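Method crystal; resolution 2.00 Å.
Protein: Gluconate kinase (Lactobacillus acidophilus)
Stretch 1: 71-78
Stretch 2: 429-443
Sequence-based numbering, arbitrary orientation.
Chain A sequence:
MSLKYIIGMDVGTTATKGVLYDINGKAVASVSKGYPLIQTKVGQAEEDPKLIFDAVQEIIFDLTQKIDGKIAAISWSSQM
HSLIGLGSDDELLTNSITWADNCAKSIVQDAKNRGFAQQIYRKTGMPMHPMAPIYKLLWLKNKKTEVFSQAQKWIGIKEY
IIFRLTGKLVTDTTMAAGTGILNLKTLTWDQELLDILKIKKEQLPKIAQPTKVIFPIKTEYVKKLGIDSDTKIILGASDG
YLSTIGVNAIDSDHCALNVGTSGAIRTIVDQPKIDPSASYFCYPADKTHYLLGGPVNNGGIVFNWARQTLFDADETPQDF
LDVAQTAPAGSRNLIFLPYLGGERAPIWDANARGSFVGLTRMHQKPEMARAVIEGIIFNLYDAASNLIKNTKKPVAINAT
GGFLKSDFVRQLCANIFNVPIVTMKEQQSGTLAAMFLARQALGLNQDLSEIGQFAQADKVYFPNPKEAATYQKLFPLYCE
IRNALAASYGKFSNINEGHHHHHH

Stretch 1, residues 71-78: IAAISWSS
Stretch 2 (429-443) SGTLAAMFLARQALG

A helix can lie close against a β-strand when the side chains between them are small, and gluconate kinase from Lactobacillus acidophilus offers a compact example. Residues 71-78 form a strand that begins earlier in the chain; residues 429-441 form a helix. Their axes approach to 7.1 Å, with N-to-C directions 137° apart, so the helix runs obliquely against the strand's direction. The register is set by S75 and A434, whose CA atoms lie 5.3 Å apart.

The strand is mostly extended, with phi/psi of -162/150 at A73, -115/161 at S75 and -118/140 at S77, but A72 departs from it at -74/-31. A73, S75 and S77 direct their CA-to-CB bonds toward the helix, while I74 (chi1 m, chi2 t) and W76 (chi1 m, chi2 88°) point theirs away. A72 also points toward the helix, so two successive alanines face it at this end. The strand thus offers low bumps, and the helix answers with G430, A434 and A438, spaced four residues apart.

A434 is the central knob. Its methyl sits over the strand backbone, CB lying 4.0 Å from the N of W76 and 4.3 Å from the N of S77; W76 therefore takes part through its main chain while its indole lies elsewhere. At the N-terminal end of the helix, G430 has no side chain, and the CB of S77 comes 3.8 Å from the O of G430. The OG of S77 (chi1 t) is satisfied elsewhere in the structure.

The polar link is made by S75. With chi1 in t, its OG donates a hydrogen bond of 2.8 Å to the O of A434. That carbonyl also accepts the helical bond from the N of A438, at 3.2 Å, so the serine adds a second donor without displacing the first. The remainder of S75 packs as a small apolar surface, its CB 4.1 Å from the CB of A438.

A438 meets A73, CB to CB, at 4.1 Å. The larger L442 (chi1 m, chi2 t) then reaches across the two alanines: its CD1 lies 4.0 Å from the CB of A72 and 4.2 Å from the CB of A73, a purely apolar closure. Beyond it, G443 ends the helical run in a Schellman motif, with a positive phi of 79° that favours glycine and its N bonded to the O of Q440 at 3.0 Å. The contact buries 353 Å², summed over both sides.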

ATOM      1  N   ILE A  71     -39.761  23.657 -31.553  1.00 36.47           N
ATOM      2  CA  ILE A  71     -38.610  22.783 -31.422  1.00 31.55           C
ATOM      3  C   ILE A  71     -38.234  22.299 -32.815  1.00 30.58           C
ATOM      4  O   ILE A  71     -38.938  21.484 -33.405  1.00 31.45           O
ATOM      5  CB  ILE A  71     -38.911  21.588 -30.511  1.00 32.25           C
ATOM      6  CG1 ILE A  71     -39.438  22.066 -29.151  1.00 34.52           C
ATOM      7  CG2 ILE A  71     -37.673  20.724 -30.337  1.00 30.21           C
ATOM      8  CD1 ILE A  71     -38.534  23.100 -28.451  1.00 34.99           C
ATOM      9  N   ALA A  72     -37.134  22.816 -33.348  1.00 29.62           N
ATOM     10  CA  ALA A  72     -36.700  22.465 -34.695  1.00 27.89           C
ATOM     11  C   ALA A  72     -36.113  21.056 -34.765  1.00 29.46           C
ATOM     12  O   ALA A  72     -36.228  20.373 -35.781  1.00 31.08           O
ATOM     13  CB  ALA A  72     -35.704  23.494 -35.218  1.00 28.90           C
ATOM     14  N   ALA A  73     -35.490  20.606 -33.681  1.00 27.69           N
ATOM     15  CA  ALA A  73     -34.858  19.302 -33.706  1.00 26.44           C
ATOM     16  C   ALA A  73     -34.592  18.797 -32.296  1.00 27.55           C
ATOM     17  O   ALA A  73     -34.407  19.590 -31.375  1.00 26.78           O
ATOM     18  CB  ALA A  73     -33.577  19.364 -34.514  1.00 27.59           C
ATOM     19  N   ILE A  74     -34.610  17.475 -32.132  1.00 24.16           N
ATOM     20  CA  ILE A  74     -34.211  16.837 -30.888  1.00 24.31           C
ATOM     21  C   ILE A  74     -33.068  15.875 -31.224  1.00 26.04           C
ATOM     22  O   ILE A  74     -33.233  14.966 -32.041  1.00 25.95           O
ATOM     23  CB  ILE A  74     -35.367  16.065 -30.256  1.00 25.04           C
ATOM     24  CG1 ILE A  74     -36.551  16.999 -30.007  1.00 25.74           C
ATOM     25  CG2 ILE A  74     -34.948  15.401 -28.960  1.00 23.53           C
ATOM     26  CD1 ILE A  74     -37.813  16.242 -29.615  1.00 28.90           C
ATOM     27  N   SER A  75     -31.909  16.096 -30.606  1.00 26.25           N
ATOM     28  CA  SER A  75     -30.726  15.298 -30.886  1.00 23.58           C
ATOM     29  C   SER A  75     -30.302  14.499 -29.651  1.00 27.11           C
ATOM     30  O   SER A  75     -30.669  14.837 -28.515  1.00 24.96           O
ATOM     31  CB  SER A  75     -29.593  16.206 -31.368  1.00 23.82           C
ATOM     32  OG  SER A  75     -28.504  15.444 -31.863  1.00 24.98           O
ATOM     33  N   TRP A  76     -29.503  13.456 -29.873  1.00 25.31           N
ATOM     34  CA  TRP A  76     -29.306  12.429 -28.853  1.00 26.40           C
ATOM     35  C   TRP A  76     -27.848  12.119 -28.570  1.00 27.72           C
ATOM     36  O   TRP A  76     -27.053  11.937 -29.492  1.00 28.35           O
ATOM     37  CB  TRP A  76     -30.061  11.149 -29.251  1.00 25.92           C
ATOM     38  CG  TRP A  76     -31.504  11.408 -29.476  1.00 24.07           C
ATOM     39  CD1 TRP A  76     -32.094  11.803 -30.643  1.00 26.31           C
ATOM     40  CD2 TRP A  76     -32.550  11.318 -28.505  1.00 24.31           C
ATOM     41  NE1 TRP A  76     -33.451  11.965 -30.456  1.00 26.59           N
ATOM     42  CE2 TRP A  76     -33.754  11.663 -29.152  1.00 25.51           C
ATOM     43  CE3 TRP A  76     -32.589  10.965 -27.150  1.00 26.99           C
ATOM     44  CZ2 TRP A  76     -34.977  11.676 -28.489  1.00 23.88           C
ATOM     45  CZ3 TRP A  76     -33.803  10.979 -26.494  1.00 25.98           C
ATOM     46  CH2 TRP A  76     -34.982  11.340 -27.165  1.00 25.33           C
ATOM     47  N   SER A  77     -27.510  12.102 -27.281  1.00 27.06           N
ATOM     48  CA  SER A  77     -26.259  11.560 -26.781  1.00 26.21           C
ATOM     49  C   SER A  77     -26.663  10.399 -25.870  1.00 30.48           C
ATOM     50  O   SER A  77     -27.674  10.484 -25.166  1.00 31.97           O
ATOM     51  CB  SER A  77     -25.492  12.618 -25.995  1.00 27.79           C
ATOM     52  OG  SER A  77     -24.355  12.052 -25.375  1.00 31.35           O
ATOM     53  N   SER A  78     -25.924   9.297 -25.914  1.00 28.47           N
ATOM     54  CA  SER A  78     -26.374   8.097 -25.212  1.00 28.59           C
ATOM     55  C   SER A  78     -25.228   7.267 -24.628  1.00 25.64           C
ATOM     56  O   SER A  78     -24.158   7.179 -25.229  1.00 22.08           O
ATOM     57  CB  SER A  78     -27.210   7.231 -26.168  1.00 26.89           C
ATOM     58  OG  SER A  78     -27.551   5.990 -25.576  1.00 26.71           O
ATOM     59  N   SER A 429     -20.751  18.710 -22.158  1.00 27.43           N
ATOM     60  CA  SER A 429     -20.240  18.625 -23.512  1.00 28.35           C
ATOM     61  C   SER A 429     -21.088  17.744 -24.429  1.00 27.00           C
ATOM     62  O   SER A 429     -21.175  18.004 -25.624  1.00 25.30           O
ATOM     63  CB  SER A 429     -18.819  18.085 -23.478  1.00 26.56           C
ATOM     64  OG  SER A 429     -18.823  16.826 -22.848  1.00 28.73           O
ATOM     65  N   GLY A 430     -21.709  16.711 -23.864  1.00 27.58           N
ATOM     66  CA  GLY A 430     -22.472  15.742 -24.639  1.00 27.14           C
ATOM     67  C   GLY A 430     -23.753  16.282 -25.268  1.00 28.38           C
ATOM     68  O   GLY A 430     -23.975  16.107 -26.473  1.00 27.02           O
ATOM     69  N   THR A 431     -24.618  16.917 -24.474  1.00 26.28           N
ATOM     70  CA  THR A 431     -25.785  17.570 -25.053  1.00 28.47           C
ATOM     71  C   THR A 431     -25.402  18.741 -25.958  1.00 26.26           C
ATOM     72  O   THR A 431     -26.077  18.999 -26.949  1.00 27.77           O
ATOM     73  CB  THR A 431     -26.811  18.031 -24.001  1.00 30.39           C
ATOM     74  OG1 THR A 431     -26.166  18.857 -23.043  1.00 32.21           O
ATOM     75  CG2 THR A 431     -27.433  16.843 -23.289  1.00 31.46           C
ATOM     76  N   LEU A 432     -24.320  19.445 -25.619  1.00 28.35           N
ATOM     77  CA  LEU A 432     -23.838  20.536 -26.456  1.00 25.92           C
ATOM     78  C   LEU A 432     -23.511  20.017 -27.856  1.00 24.50           C
ATOM     79  O   LEU A 432     -23.916  20.600 -28.858  1.00 25.35           O
ATOM     80  CB  LEU A 432     -22.588  21.166 -25.834  1.00 24.51           C
ATOM     81  CG  LEU A 432     -21.951  22.354 -26.556  1.00 27.30           C
ATOM     82  CD1 LEU A 432     -21.126  23.205 -25.588  1.00 28.97           C
ATOM     83  CD2 LEU A 432     -21.095  21.898 -27.716  1.00 24.86           C
ATOM     84  N   ALA A 433     -22.750  18.930 -27.920  1.00 24.29           N
ATOM     85  CA  ALA A 433     -22.360  18.378 -29.211  1.00 23.60           C
ATOM     86  C   ALA A 433     -23.550  17.725 -29.923  1.00 22.56           C
ATOM     87  O   ALA A 433     -23.614  17.735 -31.142  1.00 20.87           O
ATOM     88  CB  ALA A 433     -21.184  17.414 -29.079  1.00 22.43           C
ATOM     89  N   ALA A 434     -24.499  17.185 -29.158  1.00 20.18           N
ATOM     90  CA  ALA A 434     -25.740  16.692 -29.751  1.00 23.10           C
ATOM     91  C   ALA A 434     -26.480  17.843 -30.401  1.00 24.27           C
ATOM     92  O   ALA A 434     -26.964  17.711 -31.523  1.00 21.08           O
ATOM     93  CB  ALA A 434     -26.630  16.013 -28.716  1.00 24.25           C
HETATM   94  N   MSE A 435     -26.513  18.982 -29.699  1.00 24.21           N
HETATM   95  CA  MSE A 435     -27.139  20.186 -30.221  1.00 24.54           C
HETATM   96  C   MSE A 435     -26.431  20.603 -31.502  1.00 25.52           C
HETATM   97  O   MSE A 435     -27.077  20.987 -32.489  1.00 24.63           O
HETATM   98  CB  MSE A 435     -27.134  21.286 -29.155  1.00 27.41           C
HETATM   99  CG  MSE A 435     -27.603  22.674 -29.598  1.00 32.13           C
HETATM  100 SE   MSE A 435     -26.203  23.744 -30.473  1.00 42.53          SE
HETATM  101  CE  MSE A 435     -25.122  24.289 -28.904  1.00 30.51           C
ATOM    102  N   PHE A 436     -25.106  20.482 -31.507  1.00 24.96           N
ATOM    103  CA  PHE A 436     -24.321  20.843 -32.689  1.00 26.31           C
ATOM    104  C   PHE A 436     -24.614  19.938 -33.913  1.00 24.89           C
ATOM    105  O   PHE A 436     -24.691  20.415 -35.051  1.00 24.73           O
ATOM    106  CB  PHE A 436     -22.815  20.886 -32.381  1.00 23.29           C
ATOM    107  CG  PHE A 436     -21.972  21.271 -33.566  1.00 23.23           C
ATOM    108  CD1 PHE A 436     -21.807  22.596 -33.911  1.00 26.39           C
ATOM    109  CD2 PHE A 436     -21.353  20.304 -34.337  1.00 24.81           C
ATOM    110  CE1 PHE A 436     -21.047  22.960 -34.999  1.00 26.39           C
ATOM    111  CE2 PHE A 436     -20.593  20.657 -35.428  1.00 26.37           C
ATOM    112  CZ  PHE A 436     -20.444  21.994 -35.759  1.00 27.83           C
ATOM    113  N   LEU A 437     -24.765  18.640 -33.691  1.00 25.06           N
ATOM    114  CA  LEU A 437     -25.157  17.748 -34.789  1.00 24.97           C
ATOM    115  C   LEU A 437     -26.479  18.222 -35.398  1.00 26.18           C
ATOM    116  O   LEU A 437     -26.666  18.207 -36.617  1.00 26.73           O
ATOM    117  CB  LEU A 437     -25.319  16.317 -34.296  1.00 23.43           C
ATOM    118  CG  LEU A 437     -24.115  15.581 -33.698  1.00 25.75           C
ATOM    119  CD1 LEU A 437     -24.553  14.192 -33.260  1.00 23.97           C
ATOM    120  CD2 LEU A 437     -22.966  15.472 -34.679  1.00 24.06           C
ATOM    121  N   ALA A 438     -27.400  18.644 -34.536  1.00 26.88           N
ATOM    122  CA  ALA A 438     -28.673  19.175 -35.009  1.00 26.19           C
ATOM    123  C   ALA A 438     -28.434  20.402 -35.888  1.00 28.24           C
ATOM    124  O   ALA A 438     -29.020  20.524 -36.973  1.00 29.00           O
ATOM    125  CB  ALA A 438     -29.581  19.522 -33.837  1.00 24.60           C
ATOM    126  N   ARG A 439     -27.571  21.308 -35.431  1.00 25.62           N
ATOM    127  CA  ARG A 439     -27.257  22.498 -36.209  1.00 28.30           C
ATOM    128  C   ARG A 439     -26.685  22.120 -37.571  1.00 29.55           C
ATOM    129  O   ARG A 439     -27.011  22.735 -38.581  1.00 29.63           O
ATOM    130  CB  ARG A 439     -26.309  23.438 -35.447  1.00 28.09           C
ATOM    131  CG  ARG A 439     -26.954  24.054 -34.207  1.00 30.64           C
ATOM    132  CD  ARG A 439     -26.079  25.141 -33.563  1.00 33.66           C
ATOM    133  NE  ARG A 439     -25.753  26.239 -34.474  1.00 31.69           N
ATOM    134  CZ  ARG A 439     -26.513  27.318 -34.660  1.00 36.04           C
ATOM    135  NH1 ARG A 439     -27.660  27.459 -34.003  1.00 34.67           N
ATOM    136  NH2 ARG A 439     -26.124  28.268 -35.504  1.00 35.78           N
ATOM    137  N   GLN A 440     -25.844  21.098 -37.609  1.00 27.52           N
ATOM    138  CA  GLN A 440     -25.371  20.601 -38.897  1.00 30.18           C
ATOM    139  C   GLN A 440     -26.527  20.084 -39.767  1.00 29.92           C
ATOM    140  O   GLN A 440     -26.643  20.435 -40.942  1.00 31.63           O
ATOM    141  CB  GLN A 440     -24.324  19.502 -38.711  1.00 26.96           C
ATOM    142  CG  GLN A 440     -22.956  20.012 -38.249  1.00 30.85           C
ATOM    143  CD  GLN A 440     -21.942  18.891 -38.170  1.00 28.26           C
ATOM    144  OE1 GLN A 440     -22.185  17.871 -37.521  1.00 29.14           O
ATOM    145  NE2 GLN A 440     -20.813  19.063 -38.847  1.00 29.05           N
ATOM    146  N   ALA A 441     -27.382  19.248 -39.194  1.00 30.23           N
ATOM    147  CA  ALA A 441     -28.503  18.683 -39.960  1.00 29.22           C
ATOM    148  C   ALA A 441     -29.403  19.790 -40.517  1.00 32.90           C
ATOM    149  O   ALA A 441     -29.890  19.699 -41.643  1.00 32.54           O
ATOM    150  CB  ALA A 441     -29.297  17.733 -39.097  1.00 27.86           C
ATOM    151  N   LEU A 442     -29.595  20.849 -39.731  1.00 33.00           N
ATOM    152  CA  LEU A 442     -30.458  21.967 -40.117  1.00 31.74           C
ATOM    153  C   LEU A 442     -29.779  22.966 -41.045  1.00 33.48           C
ATOM    154  O   LEU A 442     -30.400  23.949 -41.442  1.00 33.57           O
ATOM    155  CB  LEU A 442     -30.964  22.715 -38.883  1.00 29.21           C
ATOM    156  CG  LEU A 442     -31.804  21.910 -37.893  1.00 33.16           C
ATOM    157  CD1 LEU A 442     -32.080  22.725 -36.640  1.00 30.46           C
ATOM    158  CD2 LEU A 442     -33.102  21.434 -38.544  1.00 33.33           C
ATOM    159  N   GLY A 443     -28.511  22.733 -41.374  1.00 31.88           N
ATOM    160  CA  GLY A 443     -27.784  23.632 -42.258  1.00 34.32           C
ATOM    161  C   GLY A 443     -27.258  24.912 -41.619  1.00 34.80           C
ATOM    162  O   GLY A 443     -26.769  25.793 -42.321  1.00 35.51           O
TER